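Local coordinates for uncharacterized protein DUF1470 (Jannaschia sp. CCS1, PDB 3H0N), which is of unknown function but binds zinc through a treble-clef finger and may act as a transcription regulator, at residues 91-96 with 128-133. Residues are numbered along the deposited sequence; the frame is centred on the assembly and turned at random.
Sequences HLLRKH and ICAEGL. With NA (sodium ion), chain E.
Ala130 pushes its methyl group between Leu92 and Leu93, and Ala130 and Leu93 share the larger part of the contact. Ala130 CB lies 4.0 Å from Leu92 CB and 3.9 Å from Leu93 CD2. With CG of Leu93 set anti to the carbonyl carbon (chi1 -69°), the isobutyl group swings over toward the other helix, and Leu93 CD2 comes down beside the Glu131 backbone, 3.9 Å from Glu131 N. No hydrogen bond crosses here; the axes of 91-95 and 128-133 approach to 9.2 Å, at 142° between their N-to-C directions, antiparallel but clearly splayed. Leu92, Leu93, Ala130 and Glu131 are all buried, with Leu69 of helix 58-78 packing on Leu92 and Pro100 of the second subunit on Leu93. Glu131 turns its carboxylate off the seam, where OE1 forms a salt bridge with Arg135 NH2.

The far side of helix 82-95 is looser: His91, Arg94 and Lys95 are exposed. At its C-terminal end a sodium ion collects Leu93 O (2.5 Å), Arg94 O (2.6 Å) and His96 O (2.3 Å), with three waters completing six ligands. Carbonyls at a helix C-terminus suit such a cation, and this helix packs antiparallel on helix 121-138, consistent with the ABATE fold.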
loop_
_atom_site.group_PDB
_atom_site.type_symbol
_atom_site.label_atom_id
_atom_site.label_comp_id
_atom_site.label_asym_id
_atom_site.label_seq_id
_atom_site.Cartn_x
_atom_site.Cartn_y
_atom_site.Cartn_z
ATOM N N HIS A 91 8.801 -5.909 13.420
ATOM C CA HIS A 91 8.557 -5.794 14.836
ATOM C C HIS A 91 7.810 -4.509 15.172
ATOM O O HIS A 91 6.933 -4.518 16.034
ATOM C CB HIS A 91 9.861 -5.843 15.598
ATOM C CG HIS A 91 9.698 -5.633 17.067
ATOM N ND1 HIS A 91 10.111 -4.481 17.696
ATOM C CD2 HIS A 91 9.158 -6.417 18.027
ATOM C CE1 HIS A 91 9.850 -4.574 18.989
ATOM N NE2 HIS A 91 9.272 -5.737 19.214
ATOM N N LEU A 92 8.138 -3.419 14.484
ATOM C CA LEU A 92 7.393 -2.159 14.677
ATOM C C LEU A 92 5.927 -2.272 14.256
ATOM O O LEU A 92 5.046 -1.731 14.933
ATOM C CB LEU A 92 8.070 -0.996 13.958
ATOM C CG LEU A 92 9.466 -0.658 14.451
ATOM C CD1 LEU A 92 10.012 0.373 13.511
ATOM C CD2 LEU A 92 9.400 -0.180 15.911
ATOM N N LEU A 93 5.685 -2.986 13.167
ATOM C CA LEU A 93 4.328 -3.184 12.655
ATOM C C LEU A 93 3.504 -4.064 13.605
ATOM O O LEU A 93 2.301 -3.863 13.767
ATOM C CB LEU A 93 4.361 -3.774 11.231
ATOM C CG LEU A 93 4.907 -2.754 10.215
ATOM C CD1 LEU A 93 5.384 -3.480 8.946
ATOM C CD2 LEU A 93 3.869 -1.650 9.953
ATOM N N ARG A 94 4.155 -5.034 14.249
ATOM C CA ARG A 94 3.497 -5.839 15.280
ATOM C C ARG A 94 3.246 -5.017 16.569
ATOM O O ARG A 94 2.136 -4.991 17.122
ATOM C CB ARG A 94 4.331 -7.060 15.615
ATOM C CG ARG A 94 4.186 -8.135 14.577
ATOM C CD ARG A 94 4.685 -9.440 15.167
ATOM N NE ARG A 94 6.128 -9.379 15.308
ATOM C CZ ARG A 94 6.993 -9.657 14.329
ATOM N NH1 ARG A 94 6.575 -10.059 13.143
ATOM N NH2 ARG A 94 8.280 -9.573 14.556
ATOM N N LYS A 95 4.257 -4.282 16.996
ATOM C CA LYS A 95 4.185 -3.551 18.275
ATOM C C LYS A 95 3.149 -2.443 18.292
ATOM O O LYS A 95 2.517 -2.207 19.317
ATOM C CB LYS A 95 5.552 -3.009 18.611
ATOM C CG LYS A 95 5.639 -2.207 19.877
ATOM C CD LYS A 95 7.096 -1.860 20.162
ATOM C CE LYS A 95 7.233 -1.171 21.490
ATOM N NZ LYS A 95 8.680 -0.975 21.850
ATOM N N HIS A 96 2.972 -1.773 17.158
ATOM C CA HIS A 96 2.164 -0.568 17.048
ATOM C C HIS A 96 0.928 -0.808 16.172
ATOM O O HIS A 96 0.933 -1.733 15.397
ATOM C CB HIS A 96 3.020 0.569 16.531
ATOM C CG HIS A 96 4.132 0.907 17.454
ATOM N ND1 HIS A 96 3.897 1.459 18.691
ATOM C CD2 HIS A 96 5.462 0.691 17.372
ATOM C CE1 HIS A 96 5.051 1.625 19.319
ATOM N NE2 HIS A 96 6.015 1.175 18.538
ATOM N N ILE A 128 3.059 4.355 10.507
ATOM C CA ILE A 128 3.055 4.994 9.195
ATOM C C ILE A 128 4.438 4.903 8.569
ATOM O O ILE A 128 4.602 4.550 7.384
ATOM C CB ILE A 128 2.621 6.454 9.303
ATOM C CG1 ILE A 128 1.113 6.535 9.666
ATOM C CG2 ILE A 128 2.809 7.212 7.976
ATOM C CD1 ILE A 128 0.647 7.940 10.058
ATOM N N CYS A 129 5.431 5.250 9.356
ATOM C CA CYS A 129 6.809 5.247 8.853
ATOM C C CYS A 129 7.273 3.846 8.520
ATOM O O CYS A 129 7.871 3.620 7.462
ATOM C CB CYS A 129 7.755 5.900 9.854
ATOM S SG CYS A 129 7.541 7.702 9.982
ATOM N N ALA A 130 6.970 2.896 9.399
ATOM C CA ALA A 130 7.389 1.516 9.163
ATOM C C ALA A 130 6.772 0.933 7.907
ATOM O O ALA A 130 7.424 0.287 7.115
ATOM C CB ALA A 130 7.096 0.573 10.389
ATOM N N GLU A 131 5.459 1.150 7.746
ATOM C CA GLU A 131 4.784 0.654 6.525
ATOM C C GLU A 131 5.378 1.318 5.274
ATOM O O GLU A 131 5.552 0.699 4.233
ATOM C CB GLU A 131 3.259 0.814 6.568
ATOM C CG GLU A 131 2.529 0.194 5.356
ATOM C CD GLU A 131 2.533 1.038 4.078
ATOM O OE1 GLU A 131 2.699 2.283 4.151
ATOM O OE2 GLU A 131 2.348 0.431 2.979
ATOM N N GLY A 132 5.692 2.605 5.378
ATOM C CA GLY A 132 6.213 3.327 4.202
ATOM C C GLY A 132 7.547 2.763 3.744
ATOM O O GLY A 132 7.793 2.530 2.544
ATOM N N LEU A 133 8.422 2.504 4.706
ATOM C CA LEU A 133 9.703 1.869 4.365
ATOM C C LEU A 133 9.512 0.448 3.881
ATOM O O LEU A 133 10.119 0.021 2.893
ATOM C CB LEU A 133 10.688 1.909 5.523
ATOM C CG LEU A 133 11.113 3.292 5.934
ATOM C CD1 LEU A 133 12.041 3.177 7.147
ATOM C CD2 LEU A 133 11.749 4.096 4.824
HETATM NA NA NA E . 0.445 -4.022 15.379
HETATM O O HOH W 1 -0.095 -6.493 15.221
HETATM O O HOH W 2 -1.372 -3.792 13.954
HETATM O O HOH W 3 -1.003 -3.738 17.215
#